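Local coordinates for uncharacterized protein (PDB 4PUX) that is of unknown function but folds as an antiparallel beta-barrel of the DUF3237 family in the bacterium Acinetobacter baumannii, at residues Q11-L22 and K150-K160; G71-Y79 and Y90-G99. All coordinates share one frame; numbering follows the deposited sequence.

How the contacts relate
Contact 1 joins the first strand of the barrel (12-21) to the last (151-159), and contact 2 is a hairpin formed midway along the chain, nested within the loop that contact 1 closes. Both belong to one curled antiparallel sheet, their centres about 13 Å apart, and they meet across the barrel interior. There the OH of Y154 from contact 1 lies 2.7 Å from the OH of Y79 in contact 2, a probable hydrogen bond, with V20 and L91 packed around the pair. A molecule of 1,2-ethanediol, probably from the crystallisation liquor, sits beside these tyrosines; such molecules often mark pockets, though a function for this site is not established.

Contact 1: Q11-L22 and K150-K160; sequences QLEPLAKFSVDL and KAVIYDAYTLK
The carbonyl oxygen of E13 is gripped from two sources: T158 N donates to E13 O at 2.9 Å, and water 1 donates to E13 O from 3.1 Å. The same water lies 2.7 Å from T158 OG1, linking the T158 hydroxyl to the opposite strand. A CA-H...O approach from Y157 adds a softer third neighbour to this oxygen. Further along, the pairing slips by one residue: A156 O receives L15 N at 2.9 Å, while A156 N turns to A16 O, so two consecutive residues, L15 and A16, stand opposite the single A156, a classic beta bulge. Regular antiparallel pairing resumes beyond it, through F18 with Y154 and V20 with V152. Strands 12-21 and 151-159 are the first and last of the chain, and their union shuts the curled sheet into a barrel, with F18, V20, Y154, A156 and T158 on one face and K17, S19, I153 and D155 on the other. On the former face the rings of F18 and Y154 lie almost parallel, 5° apart, displaced until little of one lies above the other. What stands over the centre of the Y154 ring is instead F18 CB, 3.6 Å from its centroid in a CH-pi contact. Y154 reaches this place because chi1 of 68° sets CG between its own backbone N and carbonyl carbon, carrying the ring beneath F18. Its hydroxyl ends over the rim of the F18 ring, with Y154 OH 3.5 Å from F18 CD2, and finds its polar partner in Y79. A156 CB approaches the F18 ring obliquely, 3.7 Å from F18 CE1. Before the bulge, on the face of K17 and S19, L12 and L159 run side by side, L12 CD2 touching L159 CD1 at 3.6 Å.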
loop_
_atom_site.group_PDB
_atom_site.type_symbol
_atom_site.label_atom_id
_atom_site.label_comp_id
_atom_site.label_asym_id
_atom_site.label_seq_id
_atom_site.Cartn_x
_atom_site.Cartn_y
_atom_site.Cartn_z
ATOM N N GLN A 11 10.062 16.136 -6.521
ATOM C CA GLN A 11 10.388 16.038 -5.103
ATOM C C GLN A 11 9.277 15.236 -4.416
ATOM O O GLN A 11 8.099 15.372 -4.737
ATOM C CB GLN A 11 10.514 17.433 -4.471
ATOM C CG GLN A 11 11.544 18.404 -5.193
ATOM C CD GLN A 11 13.031 17.984 -5.063
ATOM O OE1 GLN A 11 13.377 17.119 -4.255
ATOM N NE2 GLN A 11 13.908 18.618 -5.861
ATOM N N LEU A 12 9.673 14.344 -3.529
ATOM C CA LEU A 12 8.740 13.569 -2.717
ATOM C C LEU A 12 8.641 14.166 -1.327
ATOM O O LEU A 12 9.631 14.204 -0.579
ATOM C CB LEU A 12 9.199 12.132 -2.608
ATOM C CG LEU A 12 9.280 11.364 -3.912
ATOM C CD1 LEU A 12 9.831 9.973 -3.634
ATOM C CD2 LEU A 12 7.892 11.302 -4.605
ATOM N N GLU A 13 7.453 14.636 -0.977
ATOM C CA GLU A 13 7.208 15.290 0.309
ATOM C C GLU A 13 6.570 14.252 1.246
ATOM O O GLU A 13 5.502 13.694 0.921
ATOM C CB GLU A 13 6.276 16.498 0.126
ATOM C CG GLU A 13 5.980 17.256 1.419
ATOM C CD GLU A 13 5.063 18.469 1.226
ATOM O OE1 GLU A 13 4.359 18.559 0.211
ATOM O OE2 GLU A 13 5.040 19.322 2.125
ATOM N N PRO A 14 7.212 13.965 2.403
ATOM C CA PRO A 14 6.543 13.009 3.342
ATOM C C PRO A 14 5.112 13.446 3.708
ATOM O O PRO A 14 4.868 14.636 3.968
ATOM C CB PRO A 14 7.460 13.030 4.581
ATOM C CG PRO A 14 8.801 13.470 4.022
ATOM C CD PRO A 14 8.509 14.427 2.926
ATOM N N LEU A 15 4.184 12.506 3.616
ATOM C CA LEU A 15 2.784 12.704 3.948
ATOM C C LEU A 15 2.460 12.153 5.351
ATOM O O LEU A 15 2.055 12.896 6.271
ATOM C CB LEU A 15 1.875 12.061 2.865
ATOM C CG LEU A 15 0.369 12.229 3.153
ATOM C CD1 LEU A 15 -0.057 13.709 3.230
ATOM C CD2 LEU A 15 -0.448 11.501 2.090
ATOM N N ALA A 16 2.603 10.847 5.507
ATOM C CA ALA A 16 2.421 10.161 6.797
ATOM C C ALA A 16 2.946 8.753 6.753
ATOM O O ALA A 16 3.060 8.152 5.670
ATOM C CB ALA A 16 0.888 10.122 7.172
ATOM N N LYS A 17 3.246 8.227 7.932
ATOM C CA LYS A 17 3.553 6.802 8.130
ATOM C C LYS A 17 2.264 6.072 8.486
ATOM O O LYS A 17 1.578 6.437 9.432
ATOM C CB LYS A 17 4.589 6.582 9.224
ATOM C CG LYS A 17 4.893 5.076 9.463
ATOM C CD LYS A 17 6.053 4.903 10.489
ATOM C CE LYS A 17 6.610 3.485 10.508
ATOM N NZ LYS A 17 8.075 3.482 10.840
ATOM N N PHE A 18 1.921 5.085 7.670
ATOM C CA PHE A 18 0.738 4.243 7.813
ATOM C C PHE A 18 1.095 2.888 8.411
ATOM O O PHE A 18 2.094 2.245 7.994
ATOM C CB PHE A 18 0.064 3.993 6.446
ATOM C CG PHE A 18 -0.713 5.185 5.893
ATOM C CD1 PHE A 18 -0.050 6.327 5.412
ATOM C CD2 PHE A 18 -2.114 5.166 5.849
ATOM C CE1 PHE A 18 -0.758 7.417 4.885
ATOM C CE2 PHE A 18 -2.828 6.275 5.323
ATOM C CZ PHE A 18 -2.144 7.404 4.870
ATOM N N SER A 19 0.222 2.434 9.287
ATOM C CA SER A 19 0.302 1.112 9.889
ATOM C C SER A 19 -1.083 0.464 9.702
ATOM O O SER A 19 -2.032 0.860 10.361
ATOM C CB SER A 19 0.736 1.244 11.369
ATOM O OG SER A 19 1.969 1.973 11.461
ATOM N N VAL A 20 -1.194 -0.468 8.767
ATOM C CA VAL A 20 -2.469 -1.098 8.399
ATOM C C VAL A 20 -2.586 -2.456 9.102
ATOM O O VAL A 20 -1.685 -3.316 9.015
ATOM C CB VAL A 20 -2.599 -1.303 6.855
ATOM C CG1 VAL A 20 -4.020 -1.759 6.522
ATOM C CG2 VAL A 20 -2.228 0.009 6.064
ATOM N N ASP A 21 -3.708 -2.636 9.782
ATOM C CA ASP A 21 -4.004 -3.903 10.492
ATOM C C ASP A 21 -4.838 -4.809 9.551
ATOM O O ASP A 21 -5.824 -4.350 8.947
ATOM C CB ASP A 21 -4.800 -3.629 11.762
ATOM C CG ASP A 21 -3.957 -3.050 12.880
ATOM O OD1 ASP A 21 -2.744 -3.270 12.873
ATOM O OD2 ASP A 21 -4.504 -2.365 13.785
ATOM N N LEU A 22 -4.447 -6.092 9.485
ATOM C CA LEU A 22 -5.118 -7.128 8.657
ATOM C C LEU A 22 -5.576 -8.265 9.602
ATOM O O LEU A 22 -5.194 -9.430 9.432
ATOM C CB LEU A 22 -4.140 -7.658 7.602
ATOM C CG LEU A 22 -3.414 -6.591 6.806
ATOM C CD1 LEU A 22 -2.388 -7.252 5.899
ATOM C CD2 LEU A 22 -4.395 -5.732 6.011
ATOM N N LYS A 150 0.479 -10.008 10.048
ATOM C CA LYS A 150 -0.855 -9.571 9.610
ATOM C C LYS A 150 -0.996 -8.045 9.719
ATOM O O LYS A 150 -1.895 -7.504 10.392
ATOM C CB LYS A 150 -1.937 -10.292 10.406
ATOM C CG LYS A 150 -2.022 -11.781 10.083
ATOM C CD LYS A 150 -3.107 -12.455 10.951
ATOM C CE LYS A 150 -2.885 -13.946 11.082
ATOM N NZ LYS A 150 -2.936 -14.629 9.790
ATOM N N ALA A 151 -0.049 -7.371 9.091
ATOM C CA ALA A 151 0.033 -5.897 9.050
ATOM C C ALA A 151 0.910 -5.485 7.887
ATOM O O ALA A 151 1.745 -6.255 7.408
ATOM C CB ALA A 151 0.635 -5.340 10.357
ATOM N N VAL A 152 0.642 -4.300 7.357
ATOM C CA VAL A 152 1.520 -3.632 6.396
ATOM C C VAL A 152 1.859 -2.232 6.941
ATOM O O VAL A 152 0.968 -1.472 7.365
ATOM C CB VAL A 152 0.851 -3.489 5.008
ATOM C CG1 VAL A 152 1.721 -2.638 4.053
ATOM C CG2 VAL A 152 0.603 -4.862 4.413
ATOM N N ILE A 153 3.140 -1.923 6.972
ATOM C CA ILE A 153 3.655 -0.608 7.360
ATOM C C ILE A 153 4.178 0.071 6.102
ATOM O O ILE A 153 4.928 -0.556 5.323
ATOM C CB ILE A 153 4.882 -0.731 8.325
ATOM C CG1 ILE A 153 4.585 -1.680 9.492
ATOM C CG2 ILE A 153 5.339 0.667 8.816
ATOM C CD1 ILE A 153 3.497 -1.234 10.377
ATOM N N TYR A 154 3.821 1.326 5.872
ATOM C CA TYR A 154 4.383 2.057 4.731
ATOM C C TYR A 154 4.534 3.541 4.966
ATOM O O TYR A 154 3.800 4.144 5.769
ATOM C CB TYR A 154 3.576 1.781 3.455
ATOM C CG TYR A 154 2.123 2.312 3.360
ATOM C CD1 TYR A 154 1.852 3.635 2.891
ATOM C CD2 TYR A 154 1.050 1.486 3.600
ATOM C CE1 TYR A 154 0.560 4.097 2.677
ATOM C CE2 TYR A 154 -0.243 1.920 3.404
ATOM C CZ TYR A 154 -0.494 3.225 2.928
ATOM O OH TYR A 154 -1.806 3.636 2.744
ATOM N N ASP A 155 5.542 4.105 4.337
ATOM C CA ASP A 155 5.774 5.545 4.313
ATOM C C ASP A 155 5.126 6.132 3.041
ATOM O O ASP A 155 5.450 5.704 1.920
ATOM C CB ASP A 155 7.280 5.850 4.287
ATOM C CG ASP A 155 8.006 5.432 5.550
ATOM O OD1 ASP A 155 7.400 5.402 6.642
ATOM O OD2 ASP A 155 9.207 5.143 5.448
ATOM N N ALA A 156 4.171 7.021 3.227
ATOM C CA ALA A 156 3.491 7.728 2.142
ATOM C C ALA A 156 4.139 9.077 1.843
ATOM O O ALA A 156 4.536 9.799 2.779
ATOM C CB ALA A 156 2.038 7.932 2.480
ATOM N N TYR A 157 4.202 9.407 0.557
ATOM C CA TYR A 157 4.750 10.674 0.033
ATOM C C TYR A 157 3.823 11.243 -1.040
ATOM O O TYR A 157 3.250 10.477 -1.830
ATOM C CB TYR A 157 6.125 10.459 -0.612
ATOM C CG TYR A 157 7.154 9.780 0.281
ATOM C CD1 TYR A 157 7.170 8.388 0.447
ATOM C CD2 TYR A 157 8.148 10.534 0.943
ATOM C CE1 TYR A 157 8.098 7.784 1.252
ATOM C CE2 TYR A 157 9.085 9.916 1.749
ATOM C CZ TYR A 157 9.068 8.553 1.891
ATOM O OH TYR A 157 10.020 7.940 2.675
ATOM N N THR A 158 3.728 12.582 -1.110
ATOM C CA THR A 158 3.118 13.236 -2.255
ATOM C C THR A 158 4.223 13.677 -3.228
ATOM O O THR A 158 5.342 13.978 -2.813
ATOM C CB THR A 158 2.207 14.407 -1.872
ATOM O OG1 THR A 158 2.945 15.370 -1.108
ATOM C CG2 THR A 158 0.993 13.914 -1.087
ATOM N N LEU A 159 3.868 13.734 -4.508
ATOM C CA LEU A 159 4.724 14.371 -5.523
ATOM C C LEU A 159 4.446 15.873 -5.533
ATOM O O LEU A 159 3.291 16.303 -5.689
ATOM C CB LEU A 159 4.471 13.796 -6.916
ATOM C CG LEU A 159 5.170 12.491 -7.244
ATOM C CD1 LEU A 159 4.714 11.327 -6.393
ATOM C CD2 LEU A 159 4.994 12.159 -8.716
ATOM N N LYS A 160 5.517 16.597 -5.220
ATOM C CA LYS A 160 5.585 18.027 -5.253
ATOM C C LYS A 160 6.311 18.375 -6.578
ATOM O O LYS A 160 7.391 17.796 -6.987
ATOM C CB LYS A 160 6.395 18.520 -4.035
ATOM C CG LYS A 160 6.182 19.944 -3.608
ATOM C CD LYS A 160 7.089 20.246 -2.399
ATOM C CE LYS A 160 6.875 21.649 -1.847
ATOM N NZ LYS A 160 7.684 21.885 -0.604
ATOM O OXT LYS A 160 5.878 19.139 -7.220
HETATM O O HOH W 1 2.991 15.287 1.636
HETATM O O HOH W 2 -1.571 -5.780 13.166
#

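Contact 2: G71-Y79 and Y90-G99; sequences GLAIIDTRY and YLQTKGYRHG. With EDO (1,2-ethanediol), chain D.
The face carrying T77 and T93 is the closely fitted one: T77 OG1 and T93 OG1 share a hydrogen bond of 2.6 Å, whose proton may sit on either oxygen. With chi1 of 72° in each residue, OG1 is flanked by the two backbone arms of its own residue, and the two hydroxyls point at each other. Next to them Y79 and L91 extend in the same direction, L91 CD2 lying over one face of the tyrosine ring, 3.6 Å from Y79 CZ. The phenol oxygen Y79 OH hydrogen-bonds to O2 of the ethanediol at 2.9 Å as well as to the hydroxyl of Y154. I75 reaches the other end of the diol with CG2, and across the strands it faces G95, which has no side chain. The other face of the hairpin is looser and wet. D76 and K94 run alongside each other, but their charges stay beyond salt-bridge range, with D76 OD2 4.5 Å from K94 NZ. Water 4 bridges them instead, donating to D76 OD1 at 2.7 Å and accepting from K94 NZ at 2.9 Å, and it also donates to T77 O. Water 5 plays a different part: lying in the plane of the R78 guanidinium, it accepts from both R78 NE and Q92 NE2. R78 also passes the rim of Y90, R78 CD lying 3.4 Å from Y90 OH, with guanidinium and ring planes 82° apart. Side chains thus alternate between an inner face, with Y79, T77 and T93 beside the diol, and an outer one, with D76, R78, Q92 and K94, as in an antiparallel beta hairpin of a barrel wall.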
loop_
_atom_site.group_PDB
_atom_site.type_symbol
_atom_site.label_atom_id
_atom_site.label_comp_id
_atom_site.label_asym_id
_atom_site.label_seq_id
_atom_site.Cartn_x
_atom_site.Cartn_y
_atom_site.Cartn_z
ATOM N N GLY A 71 5.336 -15.571 -8.069
ATOM C CA GLY A 71 5.422 -14.823 -6.818
ATOM C C GLY A 71 5.415 -13.315 -6.977
ATOM O O GLY A 71 6.092 -12.583 -6.205
ATOM N N LEU A 72 4.693 -12.831 -7.984
ATOM C CA LEU A 72 4.325 -11.431 -8.028
ATOM C C LEU A 72 2.929 -11.291 -7.442
ATOM O O LEU A 72 1.991 -11.946 -7.900
ATOM C CB LEU A 72 4.303 -10.925 -9.455
ATOM C CG LEU A 72 3.792 -9.486 -9.651
ATOM C CD1 LEU A 72 4.673 -8.431 -8.951
ATOM C CD2 LEU A 72 3.669 -9.184 -11.120
ATOM N N ALA A 73 2.790 -10.414 -6.453
ATOM C CA ALA A 73 1.469 -9.984 -5.969
ATOM C C ALA A 73 1.109 -8.618 -6.553
ATOM O O ALA A 73 1.907 -7.690 -6.526
ATOM C CB ALA A 73 1.434 -9.903 -4.451
ATOM N N ILE A 74 -0.119 -8.524 -7.059
ATOM C CA ILE A 74 -0.679 -7.295 -7.609
ATOM C C ILE A 74 -1.682 -6.792 -6.563
ATOM O O ILE A 74 -2.638 -7.530 -6.206
ATOM C CB ILE A 74 -1.407 -7.563 -8.940
ATOM C CG1 ILE A 74 -0.461 -8.289 -9.913
ATOM C CG2 ILE A 74 -1.916 -6.256 -9.572
ATOM C CD1 ILE A 74 -1.119 -8.732 -11.187
ATOM N N ILE A 75 -1.466 -5.567 -6.070
ATOM C CA ILE A 75 -2.242 -4.976 -4.975
ATOM C C ILE A 75 -3.349 -4.110 -5.568
ATOM O O ILE A 75 -3.102 -3.302 -6.472
ATOM C CB ILE A 75 -1.294 -4.058 -4.131
ATOM C CG1 ILE A 75 0.007 -4.758 -3.635
ATOM C CG2 ILE A 75 -2.037 -3.328 -3.045
ATOM C CD1 ILE A 75 -0.142 -5.926 -2.954
ATOM N N ASP A 76 -4.561 -4.229 -4.997
ATOM C CA ASP A 76 -5.738 -3.414 -5.428
ATOM C C ASP A 76 -6.684 -3.237 -4.228
ATOM O O ASP A 76 -7.400 -4.176 -3.861
ATOM C CB ASP A 76 -6.462 -4.056 -6.613
ATOM C CG ASP A 76 -7.490 -3.135 -7.260
ATOM O OD1 ASP A 76 -8.385 -2.639 -6.545
ATOM O OD2 ASP A 76 -7.396 -2.939 -8.479
ATOM N N THR A 77 -6.574 -2.107 -3.545
ATOM C CA THR A 77 -7.283 -1.885 -2.297
ATOM C C THR A 77 -8.355 -0.815 -2.371
ATOM O O THR A 77 -8.277 0.150 -3.152
ATOM C CB THR A 77 -6.321 -1.490 -1.108
ATOM O OG1 THR A 77 -5.861 -0.154 -1.318
ATOM C CG2 THR A 77 -5.087 -2.463 -0.975
ATOM N N ARG A 78 -9.329 -0.936 -1.457
ATOM C CA ARG A 78 -10.272 0.160 -1.084
ATOM C C ARG A 78 -10.381 0.154 0.444
ATOM O O ARG A 78 -10.665 -0.901 1.011
ATOM C CB ARG A 78 -11.658 -0.049 -1.689
ATOM C CG ARG A 78 -11.664 -0.049 -3.192
ATOM C CD ARG A 78 -13.082 -0.155 -3.786
ATOM N NE ARG A 78 -13.017 -0.178 -5.255
ATOM C CZ ARG A 78 -14.083 -0.260 -6.061
ATOM N NH1 ARG A 78 -15.306 -0.431 -5.542
ATOM N NH2 ARG A 78 -13.921 -0.213 -7.389
ATOM N N TYR A 79 -10.129 1.279 1.104
ATOM C CA TYR A 79 -10.317 1.439 2.527
ATOM C C TYR A 79 -10.592 2.867 2.916
ATOM O O TYR A 79 -10.820 3.730 2.022
ATOM C CB TYR A 79 -9.209 0.761 3.322
ATOM C CG TYR A 79 -7.742 1.126 3.109
ATOM C CD1 TYR A 79 -7.046 0.735 1.969
ATOM C CD2 TYR A 79 -6.993 1.661 4.161
ATOM C CE1 TYR A 79 -5.671 0.927 1.855
ATOM C CE2 TYR A 79 -5.635 1.856 4.061
ATOM C CZ TYR A 79 -4.954 1.442 2.947
ATOM O OH TYR A 79 -3.583 1.573 2.897
ATOM N N TYR A 90 -11.620 8.485 1.601
ATOM C CA TYR A 90 -11.646 7.195 0.869
ATOM C C TYR A 90 -10.314 7.010 0.135
ATOM O O TYR A 90 -9.887 7.907 -0.611
ATOM C CB TYR A 90 -12.846 7.188 -0.103
ATOM C CG TYR A 90 -12.821 6.144 -1.208
ATOM C CD1 TYR A 90 -12.430 4.806 -0.964
ATOM C CD2 TYR A 90 -13.332 6.464 -2.466
ATOM C CE1 TYR A 90 -12.404 3.866 -2.008
ATOM C CE2 TYR A 90 -13.335 5.536 -3.510
ATOM C CZ TYR A 90 -12.943 4.216 -3.252
ATOM O OH TYR A 90 -12.902 3.248 -4.236
ATOM N N LEU A 91 -9.603 5.920 0.449
ATOM C CA LEU A 91 -8.289 5.638 -0.110
ATOM C C LEU A 91 -8.350 4.381 -1.005
ATOM O O LEU A 91 -8.899 3.327 -0.585
ATOM C CB LEU A 91 -7.269 5.448 1.061
ATOM C CG LEU A 91 -5.826 5.070 0.670
ATOM C CD1 LEU A 91 -5.203 6.084 -0.244
ATOM C CD2 LEU A 91 -4.968 4.868 1.936
ATOM N N GLN A 92 -7.674 4.470 -2.152
ATOM C CA GLN A 92 -7.399 3.348 -3.070
ATOM C C GLN A 92 -5.877 3.259 -3.255
ATOM O O GLN A 92 -5.238 4.265 -3.568
ATOM C CB GLN A 92 -8.063 3.556 -4.432
ATOM C CG GLN A 92 -9.587 3.594 -4.383
ATOM C CD GLN A 92 -10.203 4.196 -5.627
ATOM O OE1 GLN A 92 -10.476 5.436 -5.694
ATOM N NE2 GLN A 92 -10.286 3.402 -6.654
ATOM N N THR A 93 -5.305 2.060 -3.075
ATOM C CA THR A 93 -3.900 1.838 -3.401
ATOM C C THR A 93 -3.797 0.712 -4.451
ATOM O O THR A 93 -4.624 -0.208 -4.518
ATOM C CB THR A 93 -3.020 1.515 -2.169
ATOM O OG1 THR A 93 -3.320 0.195 -1.695
ATOM C CG2 THR A 93 -3.252 2.520 -1.025
ATOM N N LYS A 94 -2.759 0.810 -5.254
ATOM C CA LYS A 94 -2.410 -0.144 -6.309
ATOM C C LYS A 94 -0.892 -0.288 -6.347
ATOM O O LYS A 94 -0.163 0.656 -6.057
ATOM C CB LYS A 94 -2.940 0.318 -7.667
ATOM C CG LYS A 94 -4.502 0.279 -7.779
ATOM C CD LYS A 94 -4.988 0.817 -9.055
ATOM C CE LYS A 94 -6.496 0.635 -9.210
ATOM N NZ LYS A 94 -7.287 1.509 -8.268
ATOM N N GLY A 95 -0.414 -1.461 -6.717
ATOM C CA GLY A 95 1.017 -1.640 -6.868
ATOM C C GLY A 95 1.444 -3.096 -6.889
ATOM O O GLY A 95 0.654 -3.964 -7.267
ATOM N N TYR A 96 2.701 -3.338 -6.488
ATOM C CA TYR A 96 3.347 -4.643 -6.669
ATOM C C TYR A 96 4.155 -5.028 -5.452
ATOM O O TYR A 96 4.809 -4.151 -4.820
ATOM C CB TYR A 96 4.320 -4.637 -7.879
ATOM C CG TYR A 96 3.700 -4.254 -9.204
ATOM C CD1 TYR A 96 2.717 -5.066 -9.791
ATOM C CD2 TYR A 96 4.083 -3.085 -9.872
ATOM C CE1 TYR A 96 2.161 -4.732 -11.020
ATOM C CE2 TYR A 96 3.514 -2.718 -11.088
ATOM C CZ TYR A 96 2.572 -3.552 -11.675
ATOM O OH TYR A 96 1.992 -3.212 -12.888
ATOM N N ARG A 97 4.151 -6.327 -5.152
ATOM C CA ARG A 97 5.069 -6.923 -4.158
ATOM C C ARG A 97 5.739 -8.142 -4.791
ATOM O O ARG A 97 5.042 -9.035 -5.276
ATOM C CB ARG A 97 4.354 -7.296 -2.879
ATOM C CG ARG A 97 5.308 -7.872 -1.797
ATOM C CD ARG A 97 4.602 -8.076 -0.425
ATOM N NE ARG A 97 5.555 -8.489 0.618
ATOM C CZ ARG A 97 5.741 -9.730 1.041
ATOM N NH1 ARG A 97 5.020 -10.734 0.554
ATOM N NH2 ARG A 97 6.640 -9.978 1.984
ATOM N N HIS A 98 7.080 -8.179 -4.764
ATOM C CA HIS A 98 7.820 -9.305 -5.331
ATOM C C HIS A 98 9.186 -9.374 -4.669
ATOM O O HIS A 98 9.652 -8.377 -4.094
ATOM C CB HIS A 98 7.916 -9.233 -6.863
ATOM C CG HIS A 98 8.645 -8.022 -7.384
ATOM N ND1 HIS A 98 10.022 -7.925 -7.388
ATOM C CD2 HIS A 98 8.195 -6.902 -7.993
ATOM C CE1 HIS A 98 10.382 -6.782 -7.943
ATOM N NE2 HIS A 98 9.293 -6.138 -8.310
ATOM N N GLY A 99 9.806 -10.560 -4.673
ATOM C CA GLY A 99 11.166 -10.673 -4.163
ATOM C C GLY A 99 12.108 -9.661 -4.807
ATOM O O GLY A 99 11.986 -9.370 -6.010
HETATM C C1 EDO D . -1.171 -1.111 0.160
HETATM O O1 EDO D . -1.342 -2.404 -0.101
HETATM C C2 EDO D . -2.310 -0.500 0.948
HETATM O O2 EDO D . -2.514 -0.993 2.257
HETATM O O HOH W 3 8.747 -12.960 -5.806
HETATM O O HOH W 4 -8.064 0.011 -5.902
HETATM O O HOH W 5 -10.710 0.762 -6.671
#